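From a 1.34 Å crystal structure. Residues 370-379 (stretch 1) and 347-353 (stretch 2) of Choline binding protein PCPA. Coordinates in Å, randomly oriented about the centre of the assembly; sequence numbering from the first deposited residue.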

# COMPACT_ATOMS: atom_id res chain seq x y z
N LYS A 370 -3.88 26.74 -22.32
CA LYS A 370 -4.86 27.84 -22.29
C LYS A 370 -4.37 29.13 -21.66
O LYS A 370 -5.02 30.16 -21.84
CB LYS A 370 -6.13 27.36 -21.58
CG LYS A 370 -6.84 26.24 -22.32
CD LYS A 370 -8.14 25.83 -21.65
CE LYS A 370 -9.33 26.68 -21.97
NZ LYS A 370 -10.46 26.39 -21.04
N ASN A 371 -3.26 29.10 -20.94
CA ASN A 371 -2.73 30.27 -20.24
C ASN A 371 -2.31 31.40 -21.18
O ASN A 371 -1.94 31.13 -22.33
CB ASN A 371 -1.60 29.87 -19.31
CG ASN A 371 -1.05 31.03 -18.49
OD1 ASN A 371 0.02 31.56 -18.79
ND2 ASN A 371 -1.81 31.49 -17.49
N LYS A 372 -2.39 32.66 -20.68
CA LYS A 372 -2.06 33.88 -21.46
C LYS A 372 -1.04 34.78 -20.76
O LYS A 372 -0.92 35.96 -21.13
CB LYS A 372 -3.35 34.68 -21.71
CG LYS A 372 -4.42 33.97 -22.50
CD LYS A 372 -5.69 34.81 -22.52
CE LYS A 372 -6.71 34.21 -23.46
NZ LYS A 372 -7.89 35.09 -23.61
N SER A 373 -0.29 34.25 -19.77
CA SER A 373 0.71 35.04 -19.04
C SER A 373 1.91 35.44 -19.90
O SER A 373 2.43 34.65 -20.68
CB SER A 373 1.19 34.28 -17.81
OG SER A 373 2.30 34.95 -17.21
N THR A 374 2.39 36.69 -19.68
CA THR A 374 3.59 37.18 -20.36
C THR A 374 4.84 36.53 -19.71
O THR A 374 5.92 36.58 -20.28
CB THR A 374 3.66 38.72 -20.29
OG1 THR A 374 3.57 39.14 -18.92
CG2 THR A 374 2.56 39.40 -21.12
N GLU A 375 4.65 35.90 -18.52
CA GLU A 375 5.70 35.25 -17.72
C GLU A 375 5.67 33.71 -17.81
O GLU A 375 6.36 33.05 -17.02
CB GLU A 375 5.59 35.67 -16.23
CG GLU A 375 5.32 37.15 -15.96
CD GLU A 375 6.36 38.13 -16.45
OE1 GLU A 375 7.51 38.08 -15.96
OE2 GLU A 375 6.02 38.97 -17.31
N PHE A 376 4.88 33.14 -18.75
CA PHE A 376 4.72 31.68 -18.91
C PHE A 376 6.07 30.99 -18.93
O PHE A 376 6.94 31.39 -19.70
CB PHE A 376 3.97 31.39 -20.22
CG PHE A 376 3.58 29.93 -20.36
CD1 PHE A 376 2.46 29.43 -19.72
CD2 PHE A 376 4.35 29.06 -21.12
CE1 PHE A 376 2.11 28.09 -19.82
CE2 PHE A 376 3.98 27.72 -21.23
CZ PHE A 376 2.89 27.24 -20.56
N SER A 377 6.24 29.91 -18.14
CA SER A 377 7.51 29.22 -18.11
C SER A 377 7.42 27.71 -18.28
O SER A 377 6.47 27.05 -17.81
CB SER A 377 8.28 29.59 -16.85
OG SER A 377 7.65 29.06 -15.70
N VAL A 378 8.45 27.16 -18.92
CA VAL A 378 8.62 25.74 -19.25
C VAL A 378 10.10 25.45 -18.98
O VAL A 378 10.95 26.30 -19.26
CB VAL A 378 8.31 25.52 -20.77
CG1 VAL A 378 8.57 24.08 -21.21
CG2 VAL A 378 6.87 25.91 -21.10
N LYS A 379 10.41 24.24 -18.49
CA LYS A 379 11.81 23.84 -18.32
C LYS A 379 12.18 22.95 -19.49
O LYS A 379 11.30 22.39 -20.17
CB LYS A 379 12.01 23.06 -17.00
CG LYS A 379 11.68 23.86 -15.73
CD LYS A 379 12.64 25.04 -15.51
CE LYS A 379 12.69 25.48 -14.06
NZ LYS A 379 13.40 26.78 -13.90
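Stretch 2 347-353: NNINSLP

Stretch 2 runs parallel to stretch 1, and the two backbones are mostly loop. Each has a short, weakly bonded strand, around Ser 377 and Val 378 in one and around Ser 351 and Leu 352 in the other. Ser 377 pairs with Ser 351, with a CA to CA distance of 4.7 Å. Two backbone hydrogen bonds hold this pairing. Ser 377 N donates to Asn 350 O at 3.0 Å, and Leu 352 N donates to Ser 377 O at 2.9 Å. Ser 377 thus uses both its NH and its carbonyl, and reaches the residues before and after Ser 351, as expected for parallel strands. Asn 350 O also receives a CA-H...O contact from Phe 376 CA at 3.3 Å.

The register does not run evenly along the chains. Asn 371 lies near Asn 347, CA to CA 4.5 Å, and Phe 376 lies near Asn 350, CA to CA 4.8 Å. Stretch 1 therefore takes five steps where stretch 2 takes three. The extra length includes a type I turn from Ser 373 to Phe 376, whose closing bond, Phe 376 N to Ser 373 O at 3.5 Å, is weak. Thr 374, within this turn, stays clear of stretch 2.

Asn 371 makes the one direct side-chain hydrogen bond between the stretches. Its ND2 donates to Asn 347 O at 2.9 Å, while its OD1 accepts from Ser 373 N at 2.9 Å. The amide thus links stretch 2 to the first residue of the turn. Asn 371 CB packs 3.1 Å from Ile 349 O. At the start of the contact, Lys 370 CE comes to 3.3 Å from Asn 347 OD1. Ser 373 CB rests 3.9 Å from Asn 350 CB.

Two waters lie between the stretches, one at backbone atoms and one at side-chain amides. Water 2 accepts from Asn 371 N at 3.0 Å and lies 3.0 Å from Ile 349 O. Water 3 accepts from both Asn 371 ND2 at 2.9 Å and Asn 350 ND2 at 3.2 Å.

Phe 376 is buried. Ile 349 O lies at its ring edge, 3.7 Å from Phe 376 CE1. Leu 352 CD1 approaches the ring obliquely, 4.0 Å from Phe 376 CZ. The same Leu 352 CD1 is 4.4 Å from Val 378 CG2, so Leu 352 touches both apolar residues of stretch 1. Ser 377 and Ser 351 point to the other face of the sheet from Val 378 and Leu 352. Their OG atoms, Ser 377 OG and Ser 351 OG, are 3.2 Å apart.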

# COMPACT_ATOMS: atom_id res chain seq x y z
N ASN A 347 -6.53 27.42 -17.62
CA ASN A 347 -6.26 28.86 -17.76
C ASN A 347 -5.19 29.46 -16.88
O ASN A 347 -4.42 30.29 -17.36
CB ASN A 347 -7.55 29.69 -17.57
CG ASN A 347 -8.61 29.47 -18.64
OD1 ASN A 347 -8.39 28.86 -19.68
ND2 ASN A 347 -9.82 29.94 -18.39
N ASN A 348 -5.16 29.11 -15.59
CA ASN A 348 -4.25 29.80 -14.70
C ASN A 348 -2.99 29.00 -14.37
O ASN A 348 -2.29 29.33 -13.42
CB ASN A 348 -4.99 30.29 -13.43
CG ASN A 348 -6.26 31.02 -13.81
OD1 ASN A 348 -6.25 31.92 -14.68
ND2 ASN A 348 -7.40 30.54 -13.33
N ILE A 349 -2.65 28.00 -15.22
CA ILE A 349 -1.42 27.23 -15.05
C ILE A 349 -0.42 27.92 -15.96
O ILE A 349 -0.53 27.82 -17.19
CB ILE A 349 -1.66 25.73 -15.41
CG1 ILE A 349 -2.72 25.13 -14.46
CG2 ILE A 349 -0.33 24.99 -15.28
CD1 ILE A 349 -3.27 23.83 -14.95
N ASN A 350 0.52 28.65 -15.34
CA ASN A 350 1.48 29.47 -16.09
C ASN A 350 2.92 29.02 -15.94
O ASN A 350 3.81 29.66 -16.47
CB ASN A 350 1.35 30.96 -15.70
CG ASN A 350 1.54 31.22 -14.23
OD1 ASN A 350 2.47 30.74 -13.59
ND2 ASN A 350 0.67 32.01 -13.64
N SER A 351 3.16 27.93 -15.20
CA SER A 351 4.50 27.42 -14.99
C SER A 351 4.40 25.90 -15.06
O SER A 351 3.59 25.31 -14.34
CB SER A 351 5.03 27.88 -13.64
OG SER A 351 6.30 27.32 -13.38
N LEU A 352 5.15 25.29 -15.97
CA LEU A 352 5.14 23.84 -16.11
C LEU A 352 6.41 23.28 -15.55
O LEU A 352 7.50 23.69 -15.98
CB LEU A 352 4.91 23.39 -17.54
CG LEU A 352 3.67 23.96 -18.24
CD1 LEU A 352 3.56 23.41 -19.63
CD2 LEU A 352 2.39 23.60 -17.47
N PRO A 353 6.31 22.40 -14.54
CA PRO A 353 7.52 21.90 -13.89
C PRO A 353 8.29 20.87 -14.68
O PRO A 353 7.82 20.36 -15.71
CB PRO A 353 6.98 21.32 -12.58
CG PRO A 353 5.63 20.82 -12.94
CD PRO A 353 5.09 21.81 -13.94
O HOH W 1 -4.27 33.35 -18.64
O HOH W 2 -2.12 26.69 -19.49
O HOH W 3 -1.61 33.44 -15.37
O HOH W 4 5.32 31.70 -14.90